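Local coordinates for GTP-binding protein REM 1 (PDB 2NZJ), which binds GDP as a Ras-family small GTPase of the Rad and Gem-like group, and probably switches between GDP- and GTP-bound states in signalling, at residues S22-K27 against L54-T59; L45-E50 against Q166-R171; Y81-S86 against E94-L99; E98-L103 against V112-V117; R125-S130 against F145-A150. One frame throughout, in Å; residues are numbered along the deposited sequence.

In the fold
From the N terminus, contact 1 closes the first loop, running from helix 17-25 through strand 40-47 to strand 50-57. Contact 2 opens inside that loop, at the turn joining these two strands, and closes only at the C-terminal helix 156-171, so it crosses contact 1 and encloses the other three. Contacts 3 and 4 follow head to tail, sharing Glu-98 and Leu-99 of helix 90-105, and tie it to neighbouring strands 80-86 and 114-119. Contact 5 comes after them in series, linking the loop before helix 131-141 to edge strand 144-147 and the GDP pocket. All five reach the same mixed sheet.

Contact 1 of 5, residues S22-K27 against L54-T59; sequences SLFAGK and LVVVDT
Phe-24, in the last turn of helix 17-25, makes every touch to strand 50-57 in this contact, and its partners are Leu-54 and Val-56, two residues whose CB atoms face the helix. The interactions are of two kinds. The first is a CH-pi contact over the ring face. The CG2 methyl of Val-56 stands 3.7 Å from the centroid of the Phe-24 ring, shifted toward the rim that carries CD2 and CE2; its nearest approach is 3.4 Å, to Phe-24 CE2. With CG anti to the backbone N (chi1 166°), Phe-24 throws its ring out from the helix and down onto the strand. The second kind is made at the ring's far edge. There Phe-24 CZ lies 3.5 Å from the carbonyl O of Leu-54, which sits in the ring plane, where the slightly positive aromatic edge is likely to suit the oxygen. The same CZ packs against Leu-54 CB at 3.8 Å, the two side chains crossing at about a right angle.

Phe-160 of helix 156-171 adds a second ring beside Phe-24, and Leu-45 of strand 40-47 also touches it, so the contact is buried. Replacing Phe-24 by an alanine would probably open a gap over Val-56 CG2 and leave Leu-54 CB and the ring of Phe-160 without their aromatic neighbour. Helix 17-25 starts within the P-loop sequence pattern, and a helix laid on the central sheet directly after the P-loop is typical of the Ras-type G domain and of P-loop NTPases at large.

Contact 2 of 5, residues L45-E50 against Q166-R171; sequences LTVDGE and QLRLRR
Arg-168 and Glu-50 come from opposite directions and stack their flat groups. The guanidinium and the carboxylate are only 10° from parallel, and Glu-50 CD rides 3.3 Å above the guanidinium plane, over its centre. The Arg-168 chain, extended from CG to NE, carries this group from the C-terminal helix to the hairpin turn Val-47 to Glu-50, a type I' turn.

While Glu-50 covers one face, the guanidinium edge reads the turn's backbone. Arg-168 NH1 donates to Val-47 O at 3.0 Å in a nearly straight bond (169°), and Arg-168 NH2 donates to Glu-50 O at 2.8 Å. Both oxygens lie in the guanidinium plane, yet each donor stands above the plane of the carbonyl it meets. The opposite face of each carbonyl takes a hairpin amide, Glu-50 N on Val-47 O and Val-47 N on Glu-50 O. Thr-52 OG1 holds NH2 as well.

Glu-50 OE2 forms a salt bridge with Arg-168 NE at 3.5 Å, but the oxygen is well out of the guanidinium plane, so charge alone acts there. Asp-48 leans chiefly on Arg-165. Fixed by two carbonyls and a stacked carboxylate, the guanidinium is probably hindered from turning, and the acidic turn likely stabilises its positive charge.

Contact 3 of 5, residues Y81-S86 against E94-L99; sequences YVIVYS and ESASEL
Ile-83 and Ala-96 form the centre of this contact; their CA atoms, the nearest pair across the two segments, are 6.4 Å apart. The strand and helix segments run almost antiparallel, at 164°, with axes 8.3 Å from each other. The bump on the strand side is the CG2 methyl of Ile-83. This branch, opposite the backbone N about the CA-CB bond, points at the helix and settles against the shallow surface that Ala-96 leaves there, 3.8 Å from Ala-96 CB and 3.9 Å from Ala-96 CA. So small a side chain lets the isoleucine branch meet the helix backbone itself.

One helical turn on, Leu-99 flanks the same methyl, its CD1 lying 4.3 Å from Ile-83 CG2. Toward the other end, Ala-96 CB is also the bump for Tyr-85, approaching CD1 of that ring obliquely at 4.4 Å. Ala-96 CB thus sits in the corner made by the isoleucine branch and the tyrosine ring. Between these segments the fit is one of apolar shape; Ser-92 OG of the same helix is hydrogen-bonded to Ser-86 N.

Phe-93 sets its ring against that of Tyr-85, and Leu-103 carries the apolar row on to Ile-83 and Tyr-81. Helix 90-105 leads from strand 80-86 to its parallel neighbour 114-119; folded back over the strand it has just left, it is typical of the beta-alpha-beta crossover of the G-domain fold.

Contact 4 of 5, residues E98-L103 against V112-V117; sequences ELRIQL and VPIILV
Arg-100 and Leu-103 belong to the helix of the beta-alpha-beta unit formed by strand 80-86, helix 90-105 and strand 114-119, and both meet Ile-114, the first residue of its second strand. A single atom of that strand, Ile-114 CD1, receives both helix side chains.

The guanidinium of Arg-100 lies flat across this methyl, which is 3.3 Å from the plane and over its centre; CD1 approaches Arg-100 NE and CZ equally, at 3.4 Å. What lays the group there is a bend at chi2 (76°), which turns the arginine chain aside after CG. The aliphatic part joins in, with Arg-100 CD 3.7 Å from Ile-114 CD1. From the next turn Leu-103 comes tip to tip with the isoleucine, CD1 to CD1 at 3.9 Å.

Arg-100 NE has a weak hydrogen bond to Phe-141 O, which ties the group weakly to the end of a second helix, 131-141. With an alanine in place of Arg-100, Ile-114 CD1 would probably lose the cover on that side, and Phe-141 O its weak donor. Ile-83 of the adjacent strand also touches Ile-114. Such a helix, shared by two neighbouring parallel strands, is characteristic of three-layer alpha/beta folds like that of the Ras family.

Contact 5 of 5, residues R125-S130 against F145-A150; sequences RCREVS and FIETSA. With GDP (guanosine-5'-diphosphate), chain G.
Arg-127 reaches from the loop before helix 131-141 to Glu-147 on edge strand 144-147, and the whole of this surface contact passes through its guanidinium. At CB the chain does not yet aim at the strand. It leaves with CG anti to the backbone N, and a bend at chi2 (122°, away from the usual staggered values) turns CD and the head toward Glu-147; along the way the side chain brushes Ile-87.

NE is the first polar atom and turns back on its own loop, donating to Val-129 O at 2.9 Å. NH1 adds a weak, longer bond to the same oxygen, so Val-129 O, tilted somewhat out of the guanidinium plane, holds NE and, weakly, NH1. NH1 also faces Glu-147 OE2 in a salt bridge; the modelled separation is improbably short and its exact value doubtful. NH2 stands 3.5 Å from Glu-147 OE1. The carboxylate carbon lies in the guanidinium plane, but the two flat groups are turned 40° from one another. Glu-147 answers with a chain extended beyond CG.

Three residues on, the strand segment enters the guanine site: Ala-150 N donates to GDP O6 at 2.8 Å. Ser-149 OG is hydrogen-bonded to Asp-122, which itself binds the nucleotide through OD1; the Thr-Ser-Ala sequence matches the base-recognition loop of Ras relatives. A backbone N-H donor suits the keto oxygen of guanine, consistent with a preference for that base, while the opposed charges of Arg-127 and Glu-147 likely neutralise each other at the sheet's edge.

Contact 1 of 5, residues S22-K27 against L54-T59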
# COMPACT_ATOMS: atom_id res chain seq x y z
N SER A 22 8.15 -6.77 3.29
CA SER A 22 8.91 -7.74 4.09
C SER A 22 8.39 -7.84 5.51
O SER A 22 8.38 -8.92 6.10
CB SER A 22 10.40 -7.38 4.15
OG SER A 22 10.94 -7.21 2.84
N LEU A 23 8.00 -6.72 6.09
CA LEU A 23 7.38 -6.73 7.40
C LEU A 23 6.04 -7.46 7.33
O LEU A 23 5.70 -8.21 8.24
CB LEU A 23 7.20 -5.30 7.94
CG LEU A 23 8.51 -4.61 8.39
CD1 LEU A 23 8.21 -3.16 8.81
CD2 LEU A 23 9.22 -5.39 9.52
N PHE A 24 5.30 -7.27 6.25
CA PHE A 24 4.06 -8.02 6.06
C PHE A 24 4.33 -9.51 5.93
O PHE A 24 3.59 -10.32 6.49
CB PHE A 24 3.25 -7.55 4.86
CG PHE A 24 2.16 -8.52 4.44
CD1 PHE A 24 0.95 -8.58 5.12
CD2 PHE A 24 2.35 -9.38 3.36
CE1 PHE A 24 -0.03 -9.44 4.73
CE2 PHE A 24 1.37 -10.25 2.97
CZ PHE A 24 0.18 -10.29 3.66
N ALA A 25 5.36 -9.90 5.20
CA ALA A 25 5.67 -11.32 5.06
C ALA A 25 6.09 -11.92 6.42
O ALA A 25 5.83 -13.10 6.68
CB ALA A 25 6.74 -11.54 3.99
N GLY A 26 6.69 -11.12 7.30
CA GLY A 26 7.16 -11.61 8.60
C GLY A 26 8.50 -12.32 8.46
O GLY A 26 9.08 -12.33 7.37
N LYS A 27 8.97 -12.95 9.55
CA LYS A 27 10.34 -13.51 9.67
C LYS A 27 10.78 -14.48 8.54
O LYS A 27 10.09 -15.46 8.24
CB LYS A 27 10.52 -14.20 11.04
N LEU A 54 -3.89 -12.21 2.38
CA LEU A 54 -3.52 -11.23 1.39
C LEU A 54 -2.29 -11.74 0.68
O LEU A 54 -1.38 -12.30 1.31
CB LEU A 54 -3.24 -9.89 2.03
CG LEU A 54 -4.37 -9.23 2.82
CD1 LEU A 54 -3.85 -7.97 3.49
CD2 LEU A 54 -5.58 -8.92 1.93
N VAL A 55 -2.27 -11.56 -0.63
CA VAL A 55 -1.07 -11.73 -1.42
C VAL A 55 -0.64 -10.31 -1.82
O VAL A 55 -1.36 -9.62 -2.56
CB VAL A 55 -1.34 -12.62 -2.65
CG1 VAL A 55 -0.08 -12.72 -3.52
CG2 VAL A 55 -1.83 -14.02 -2.20
N VAL A 56 0.51 -9.88 -1.30
CA VAL A 56 1.00 -8.52 -1.50
C VAL A 56 2.04 -8.57 -2.63
O VAL A 56 3.04 -9.29 -2.52
CB VAL A 56 1.59 -7.93 -0.19
CG1 VAL A 56 2.32 -6.62 -0.44
CG2 VAL A 56 0.47 -7.70 0.84
N VAL A 57 1.77 -7.82 -3.69
CA VAL A 57 2.62 -7.77 -4.90
C VAL A 57 3.51 -6.51 -4.86
O VAL A 57 3.03 -5.39 -4.61
CB VAL A 57 1.77 -7.77 -6.20
CG1 VAL A 57 2.65 -7.70 -7.42
CG2 VAL A 57 0.90 -9.04 -6.29
N ASP A 58 4.81 -6.72 -5.10
CA ASP A 58 5.83 -5.66 -5.01
C ASP A 58 6.70 -5.65 -6.25
O ASP A 58 7.92 -5.76 -6.16
CB ASP A 58 6.68 -5.87 -3.76
CG ASP A 58 7.81 -4.87 -3.65
OD1 ASP A 58 7.59 -3.70 -4.06
OD2 ASP A 58 8.91 -5.26 -3.16
N THR A 59 6.08 -5.48 -7.41
CA THR A 59 6.80 -5.59 -8.68
C THR A 59 6.77 -4.31 -9.51
O THR A 59 7.24 -4.30 -10.63
CB THR A 59 6.19 -6.75 -9.55
OG1 THR A 59 4.81 -6.45 -9.87
CG2 THR A 59 6.27 -8.09 -8.82

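Contact 2 of 5, residues L45-E50 against Q166-R171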
# COMPACT_ATOMS: atom_id res chain seq x y z
N LEU A 45 -3.99 -13.20 7.78
CA LEU A 45 -4.10 -12.33 8.95
C LEU A 45 -5.41 -12.54 9.67
O LEU A 45 -6.45 -12.71 9.04
CB LEU A 45 -4.04 -10.87 8.53
CG LEU A 45 -2.73 -10.39 7.98
CD1 LEU A 45 -2.92 -8.97 7.45
CD2 LEU A 45 -1.65 -10.47 9.04
N THR A 46 -5.35 -12.50 11.00
CA THR A 46 -6.54 -12.57 11.83
C THR A 46 -6.95 -11.15 12.22
O THR A 46 -6.22 -10.44 12.90
CB THR A 46 -6.28 -13.44 13.09
OG1 THR A 46 -6.06 -14.80 12.68
CG2 THR A 46 -7.46 -13.40 14.06
N VAL A 47 -8.13 -10.74 11.77
CA VAL A 47 -8.62 -9.39 12.02
C VAL A 47 -10.08 -9.51 12.43
O VAL A 47 -10.83 -10.27 11.84
CB VAL A 47 -8.52 -8.54 10.77
CG1 VAL A 47 -8.82 -7.09 11.09
CG2 VAL A 47 -7.14 -8.66 10.21
N ASP A 48 -10.46 -8.78 13.48
CA ASP A 48 -11.81 -8.85 14.06
C ASP A 48 -12.28 -10.31 14.17
O ASP A 48 -13.41 -10.66 13.77
CB ASP A 48 -12.80 -8.01 13.24
CG ASP A 48 -12.33 -6.55 13.08
OD1 ASP A 48 -11.98 -5.91 14.09
OD2 ASP A 48 -12.33 -6.04 11.95
N GLY A 49 -11.40 -11.17 14.67
CA GLY A 49 -11.71 -12.58 14.93
C GLY A 49 -11.85 -13.49 13.72
O GLY A 49 -12.28 -14.63 13.87
N GLU A 50 -11.45 -13.00 12.54
CA GLU A 50 -11.70 -13.67 11.24
C GLU A 50 -10.43 -13.68 10.40
O GLU A 50 -9.73 -12.68 10.29
CB GLU A 50 -12.83 -12.92 10.51
CG GLU A 50 -13.12 -13.32 9.05
CD GLU A 50 -14.15 -12.39 8.34
OE1 GLU A 50 -14.89 -11.63 9.02
OE2 GLU A 50 -14.23 -12.44 7.09
N GLN A 166 -11.23 -2.79 4.82
CA GLN A 166 -11.80 -2.10 3.67
C GLN A 166 -12.29 -3.07 2.60
O GLN A 166 -13.33 -2.86 1.97
CB GLN A 166 -10.76 -1.18 3.06
CG GLN A 166 -10.33 -0.06 3.97
CD GLN A 166 -11.48 0.81 4.38
OE1 GLN A 166 -12.31 1.16 3.54
NE2 GLN A 166 -11.57 1.13 5.67
N LEU A 167 -11.53 -4.14 2.38
CA LEU A 167 -11.93 -5.18 1.43
C LEU A 167 -13.23 -5.88 1.88
O LEU A 167 -14.05 -6.23 1.05
CB LEU A 167 -10.81 -6.22 1.25
CG LEU A 167 -9.59 -5.77 0.43
CD1 LEU A 167 -8.46 -6.79 0.49
CD2 LEU A 167 -9.98 -5.46 -1.01
N ARG A 168 -13.39 -6.07 3.18
CA ARG A 168 -14.59 -6.71 3.72
C ARG A 168 -15.82 -5.82 3.62
O ARG A 168 -16.95 -6.32 3.58
CB ARG A 168 -14.38 -7.09 5.18
CG ARG A 168 -13.44 -8.25 5.40
CD ARG A 168 -13.16 -8.44 6.88
NE ARG A 168 -12.26 -9.57 7.12
CZ ARG A 168 -11.80 -9.95 8.30
NH1 ARG A 168 -12.15 -9.29 9.39
NH2 ARG A 168 -11.00 -11.00 8.40
N LEU A 169 -15.63 -4.51 3.58
CA LEU A 169 -16.75 -3.59 3.35
C LEU A 169 -17.25 -3.67 1.91
O LEU A 169 -18.43 -3.42 1.65
CB LEU A 169 -16.37 -2.16 3.74
CG LEU A 169 -16.20 -1.95 5.25
CD1 LEU A 169 -15.49 -0.65 5.55
CD2 LEU A 169 -17.55 -2.02 5.98
N ARG A 170 -16.38 -4.02 0.96
CA ARG A 170 -16.81 -4.29 -0.41
C ARG A 170 -17.87 -5.40 -0.40
O ARG A 170 -19.02 -5.16 -0.76
CB ARG A 170 -15.63 -4.68 -1.30
N ARG A 171 -17.47 -6.59 0.06
CA ARG A 171 -18.32 -7.79 0.11
C ARG A 171 -19.67 -7.62 0.83
O ARG A 171 -20.67 -8.24 0.45
CB ARG A 171 -17.55 -8.94 0.79

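Contact 3 of 5, residues Y81-S86 against E94-L99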
# COMPACT_ATOMS: atom_id res chain seq x y z
N TYR A 81 -5.19 -1.40 -3.82
CA TYR A 81 -3.92 -0.78 -4.17
C TYR A 81 -3.42 0.07 -3.02
O TYR A 81 -4.19 0.86 -2.46
CB TYR A 81 -4.09 0.06 -5.42
CG TYR A 81 -4.32 -0.77 -6.65
CD1 TYR A 81 -5.60 -1.07 -7.10
CD2 TYR A 81 -3.24 -1.29 -7.35
CE1 TYR A 81 -5.78 -1.85 -8.22
CE2 TYR A 81 -3.41 -2.07 -8.44
CZ TYR A 81 -4.67 -2.34 -8.88
OH TYR A 81 -4.78 -3.12 -10.00
N VAL A 82 -2.14 -0.11 -2.67
CA VAL A 82 -1.45 0.72 -1.68
C VAL A 82 -0.42 1.60 -2.39
O VAL A 82 0.61 1.11 -2.84
CB VAL A 82 -0.79 -0.13 -0.58
CG1 VAL A 82 -0.05 0.73 0.41
CG2 VAL A 82 -1.83 -0.92 0.11
N ILE A 83 -0.72 2.89 -2.51
CA ILE A 83 0.17 3.87 -3.12
C ILE A 83 1.02 4.49 -2.02
O ILE A 83 0.52 5.24 -1.20
CB ILE A 83 -0.61 5.02 -3.79
CG1 ILE A 83 -1.42 4.52 -4.99
CG2 ILE A 83 0.33 6.13 -4.24
CD1 ILE A 83 -2.51 5.50 -5.45
N VAL A 84 2.32 4.18 -2.03
CA VAL A 84 3.25 4.61 -0.98
C VAL A 84 4.09 5.78 -1.48
O VAL A 84 4.56 5.75 -2.60
CB VAL A 84 4.20 3.47 -0.62
CG1 VAL A 84 5.23 3.91 0.43
CG2 VAL A 84 3.38 2.25 -0.18
N TYR A 85 4.26 6.81 -0.64
CA TYR A 85 5.28 7.86 -0.87
C TYR A 85 6.09 8.04 0.43
O TYR A 85 5.72 7.51 1.48
CB TYR A 85 4.64 9.18 -1.37
CG TYR A 85 3.79 9.87 -0.35
CD1 TYR A 85 2.48 9.52 -0.18
CD2 TYR A 85 4.32 10.82 0.49
CE1 TYR A 85 1.69 10.09 0.78
CE2 TYR A 85 3.53 11.41 1.50
CZ TYR A 85 2.22 11.03 1.63
OH TYR A 85 1.40 11.63 2.57
N SER A 86 7.20 8.76 0.34
CA SER A 86 7.98 9.14 1.52
C SER A 86 7.68 10.57 1.93
O SER A 86 7.80 11.48 1.13
CB SER A 86 9.46 9.03 1.24
OG SER A 86 10.20 9.48 2.36
N GLU A 94 4.26 13.75 -5.19
CA GLU A 94 3.73 14.25 -6.46
C GLU A 94 3.38 13.09 -7.40
O GLU A 94 2.31 13.06 -8.01
CB GLU A 94 4.73 15.23 -7.15
CG GLU A 94 4.85 16.61 -6.43
CD GLU A 94 5.97 17.56 -6.96
OE1 GLU A 94 6.81 17.15 -7.79
OE2 GLU A 94 6.01 18.74 -6.52
N SER A 95 4.28 12.13 -7.48
CA SER A 95 4.04 11.02 -8.37
C SER A 95 3.01 10.04 -7.79
O SER A 95 2.45 9.26 -8.54
CB SER A 95 5.36 10.35 -8.75
OG SER A 95 5.92 9.73 -7.64
N ALA A 96 2.74 10.12 -6.49
CA ALA A 96 1.58 9.44 -5.92
C ALA A 96 0.31 9.91 -6.63
O ALA A 96 -0.46 9.10 -7.13
CB ALA A 96 1.47 9.71 -4.45
N SER A 97 0.10 11.23 -6.67
CA SER A 97 -1.06 11.79 -7.39
C SER A 97 -1.17 11.25 -8.82
O SER A 97 -2.27 10.92 -9.28
CB SER A 97 -1.04 13.33 -7.36
OG SER A 97 -0.76 13.78 -6.02
N GLU A 98 -0.04 11.15 -9.52
CA GLU A 98 -0.04 10.64 -10.90
C GLU A 98 -0.52 9.19 -10.97
O GLU A 98 -1.18 8.80 -11.94
CB GLU A 98 1.37 10.76 -11.51
CG GLU A 98 1.57 10.02 -12.84
N LEU A 99 -0.21 8.40 -9.94
CA LEU A 99 -0.59 7.00 -9.91
C LEU A 99 -2.10 6.78 -9.73
O LEU A 99 -2.65 5.85 -10.30
CB LEU A 99 0.20 6.25 -8.83
CG LEU A 99 1.68 6.07 -9.16
CD1 LEU A 99 2.50 5.71 -7.91
CD2 LEU A 99 1.87 5.02 -10.23

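Contact 4 of 5, residues E98-L103 against V112-V117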
# COMPACT_ATOMS: atom_id res chain seq x y z
N GLU A 98 -0.04 11.15 -9.52
CA GLU A 98 -0.04 10.64 -10.90
C GLU A 98 -0.52 9.19 -10.97
O GLU A 98 -1.18 8.80 -11.94
CB GLU A 98 1.37 10.76 -11.51
CG GLU A 98 1.57 10.02 -12.84
N LEU A 99 -0.21 8.40 -9.94
CA LEU A 99 -0.59 7.00 -9.91
C LEU A 99 -2.10 6.78 -9.73
O LEU A 99 -2.65 5.85 -10.30
CB LEU A 99 0.20 6.25 -8.83
CG LEU A 99 1.68 6.07 -9.16
CD1 LEU A 99 2.50 5.71 -7.91
CD2 LEU A 99 1.87 5.02 -10.23
N ARG A 100 -2.78 7.64 -8.99
CA ARG A 100 -4.23 7.53 -8.84
C ARG A 100 -4.93 7.74 -10.18
O ARG A 100 -5.90 7.05 -10.51
CB ARG A 100 -4.74 8.55 -7.83
CG ARG A 100 -6.25 8.50 -7.57
CD ARG A 100 -6.60 7.32 -6.69
NE ARG A 100 -8.05 7.16 -6.56
CZ ARG A 100 -8.85 6.66 -7.50
NH1 ARG A 100 -8.37 6.26 -8.67
NH2 ARG A 100 -10.16 6.55 -7.26
N ILE A 101 -4.43 8.71 -10.94
CA ILE A 101 -4.97 9.01 -12.23
C ILE A 101 -4.74 7.85 -13.15
O ILE A 101 -5.62 7.53 -13.95
CB ILE A 101 -4.37 10.30 -12.83
CG1 ILE A 101 -4.81 11.51 -12.00
CG2 ILE A 101 -4.76 10.45 -14.32
CD1 ILE A 101 -4.62 12.83 -12.71
N GLN A 102 -3.58 7.20 -13.06
CA GLN A 102 -3.34 6.02 -13.90
C GLN A 102 -4.40 4.97 -13.56
O GLN A 102 -5.05 4.43 -14.46
CB GLN A 102 -1.92 5.46 -13.71
CG GLN A 102 -0.86 5.99 -14.70
CD GLN A 102 0.55 5.50 -14.35
OE1 GLN A 102 1.21 6.03 -13.44
NE2 GLN A 102 1.01 4.49 -15.06
N LEU A 103 -4.58 4.71 -12.26
CA LEU A 103 -5.59 3.76 -11.80
C LEU A 103 -7.00 4.09 -12.30
O LEU A 103 -7.76 3.20 -12.67
CB LEU A 103 -5.61 3.69 -10.28
CG LEU A 103 -4.47 2.92 -9.64
CD1 LEU A 103 -4.42 3.20 -8.15
CD2 LEU A 103 -4.66 1.45 -9.94
N VAL A 112 -12.69 -0.10 -5.88
CA VAL A 112 -11.56 -0.85 -5.28
C VAL A 112 -10.89 0.01 -4.20
O VAL A 112 -10.64 1.21 -4.45
CB VAL A 112 -10.54 -1.30 -6.37
CG1 VAL A 112 -10.17 -0.12 -7.31
CG2 VAL A 112 -9.29 -1.90 -5.76
N PRO A 113 -10.64 -0.56 -3.00
CA PRO A 113 -9.97 0.21 -1.93
C PRO A 113 -8.61 0.68 -2.39
O PRO A 113 -7.87 -0.11 -2.97
CB PRO A 113 -9.80 -0.80 -0.78
CG PRO A 113 -10.75 -1.90 -1.09
CD PRO A 113 -10.98 -1.93 -2.58
N ILE A 114 -8.30 1.95 -2.12
CA ILE A 114 -6.99 2.53 -2.37
C ILE A 114 -6.52 3.17 -1.06
O ILE A 114 -7.24 3.95 -0.46
CB ILE A 114 -7.07 3.59 -3.50
CG1 ILE A 114 -7.78 3.01 -4.73
CG2 ILE A 114 -5.70 4.07 -3.93
CD1 ILE A 114 -7.62 3.85 -5.99
N ILE A 115 -5.33 2.79 -0.60
CA ILE A 115 -4.73 3.38 0.60
C ILE A 115 -3.55 4.22 0.16
O ILE A 115 -2.66 3.73 -0.51
CB ILE A 115 -4.21 2.30 1.61
CG1 ILE A 115 -5.17 1.11 1.73
CG2 ILE A 115 -3.95 2.94 2.98
CD1 ILE A 115 -6.42 1.42 2.48
N LEU A 116 -3.56 5.49 0.54
CA LEU A 116 -2.41 6.39 0.35
C LEU A 116 -1.54 6.27 1.63
O LEU A 116 -2.02 6.48 2.74
CB LEU A 116 -2.88 7.83 0.10
CG LEU A 116 -1.81 8.85 -0.31
CD1 LEU A 116 -1.17 8.41 -1.62
CD2 LEU A 116 -2.34 10.32 -0.42
N VAL A 117 -0.28 5.89 1.46
CA VAL A 117 0.59 5.68 2.60
C VAL A 117 1.75 6.64 2.58
O VAL A 117 2.52 6.68 1.61
CB VAL A 117 1.18 4.24 2.64
CG1 VAL A 117 2.21 4.11 3.74
CG2 VAL A 117 0.11 3.23 2.83

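Contact 5 of 5, residues R125-S130 against F145-A150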
# COMPACT_ATOMS: atom_id res chain seq x y z
N ARG A 125 12.00 15.18 11.20
CA ARG A 125 12.75 16.44 10.97
C ARG A 125 13.04 16.76 9.48
O ARG A 125 13.36 17.91 9.17
CB ARG A 125 14.07 16.42 11.75
N CYS A 126 12.95 15.76 8.59
CA CYS A 126 13.19 15.92 7.14
C CYS A 126 11.90 16.11 6.37
O CYS A 126 11.91 16.27 5.16
CB CYS A 126 13.79 14.64 6.54
SG CYS A 126 15.24 14.04 7.28
N ARG A 127 10.81 15.95 7.09
CA ARG A 127 9.46 16.17 6.61
C ARG A 127 9.44 17.23 5.52
O ARG A 127 9.81 18.37 5.77
CB ARG A 127 8.63 16.62 7.80
CG ARG A 127 7.16 16.61 7.60
CD ARG A 127 6.47 15.70 8.63
NE ARG A 127 5.28 15.20 7.99
CZ ARG A 127 4.61 14.12 8.33
NH1 ARG A 127 3.54 13.82 7.60
NH2 ARG A 127 4.95 13.37 9.37
N GLU A 128 9.06 16.82 4.32
CA GLU A 128 8.80 17.75 3.21
C GLU A 128 7.31 17.79 2.91
O GLU A 128 6.82 18.74 2.31
CB GLU A 128 9.56 17.35 1.94
CG GLU A 128 11.07 17.19 2.10
CD GLU A 128 11.85 17.19 0.77
OE1 GLU A 128 11.26 16.83 -0.30
OE2 GLU A 128 13.05 17.57 0.78
N VAL A 129 6.57 16.76 3.31
CA VAL A 129 5.15 16.68 3.05
C VAL A 129 4.42 16.66 4.36
O VAL A 129 4.63 15.77 5.18
CB VAL A 129 4.81 15.42 2.26
CG1 VAL A 129 3.35 15.40 1.95
CG2 VAL A 129 5.64 15.35 0.98
N SER A 130 3.56 17.64 4.57
CA SER A 130 2.86 17.75 5.83
C SER A 130 1.81 16.67 5.98
O SER A 130 1.38 16.07 5.00
CB SER A 130 2.17 19.11 5.93
OG SER A 130 1.01 19.11 5.14
N PHE A 145 -6.09 6.92 4.30
CA PHE A 145 -4.76 7.51 4.54
C PHE A 145 -4.13 7.08 5.86
O PHE A 145 -4.76 7.11 6.90
CB PHE A 145 -4.85 9.04 4.53
CG PHE A 145 -3.56 9.74 4.88
CD1 PHE A 145 -2.50 9.78 3.98
CD2 PHE A 145 -3.39 10.35 6.12
CE1 PHE A 145 -1.33 10.42 4.29
CE2 PHE A 145 -2.22 10.98 6.44
CZ PHE A 145 -1.18 11.03 5.52
N ILE A 146 -2.85 6.74 5.82
CA ILE A 146 -2.13 6.44 7.03
C ILE A 146 -0.66 6.78 6.81
O ILE A 146 -0.17 6.77 5.69
CB ILE A 146 -2.30 4.97 7.38
CG1 ILE A 146 -1.83 4.70 8.81
CG2 ILE A 146 -1.59 4.07 6.33
CD1 ILE A 146 -2.37 3.41 9.39
N GLU A 147 0.03 7.11 7.89
CA GLU A 147 1.48 7.27 7.89
C GLU A 147 2.13 6.12 8.66
O GLU A 147 1.67 5.73 9.75
CB GLU A 147 1.87 8.59 8.53
CG GLU A 147 1.38 9.75 7.71
CD GLU A 147 1.91 11.09 8.15
OE1 GLU A 147 2.06 11.33 9.37
OE2 GLU A 147 2.16 11.90 7.26
N THR A 148 3.19 5.58 8.07
CA THR A 148 3.88 4.45 8.64
C THR A 148 5.37 4.74 8.74
O THR A 148 5.87 5.74 8.19
CB THR A 148 3.67 3.21 7.79
OG1 THR A 148 4.32 3.36 6.51
CG2 THR A 148 2.18 2.95 7.59
N SER A 149 6.06 3.85 9.45
CA SER A 149 7.51 3.74 9.39
C SER A 149 7.88 2.26 9.43
O SER A 149 7.55 1.56 10.38
CB SER A 149 8.20 4.50 10.53
OG SER A 149 9.58 4.19 10.61
N ALA A 150 8.57 1.78 8.40
CA ALA A 150 9.04 0.41 8.37
C ALA A 150 10.22 0.19 9.33
O ALA A 150 10.40 -0.92 9.85
CB ALA A 150 9.43 0.01 6.96
PB GDP G . 11.33 0.55 -2.41
O1B GDP G . 10.11 1.42 -2.45
O2B GDP G . 11.02 -0.91 -2.37
O3B GDP G . 12.12 0.88 -3.67
O3A GDP G . 12.09 1.03 -1.11
PA GDP G . 12.91 0.01 -0.20
O1A GDP G . 13.83 -0.80 -1.07
O2A GDP G . 12.01 -0.86 0.63
O5' GDP G . 13.65 1.02 0.79
C5' GDP G . 14.46 2.10 0.30
C4' GDP G . 15.36 2.58 1.44
O4' GDP G . 14.60 3.36 2.40
C3' GDP G . 15.99 1.41 2.22
O3' GDP G . 17.38 1.64 2.52
C2' GDP G . 15.20 1.37 3.51
O2' GDP G . 15.96 0.93 4.63
C1' GDP G . 14.69 2.79 3.70
N9 GDP G . 13.36 2.82 4.34
C8 GDP G . 12.24 2.14 3.99
N7 GDP G . 11.20 2.45 4.79
C5 GDP G . 11.65 3.35 5.66
C6 GDP G . 11.09 4.08 6.79
O6 GDP G . 9.90 3.89 7.10
N1 GDP G . 11.91 4.93 7.45
C2 GDP G . 13.20 5.11 7.12
N2 GDP G . 14.00 5.98 7.79
N3 GDP G . 13.78 4.45 6.09
C4 GDP G . 13.06 3.59 5.36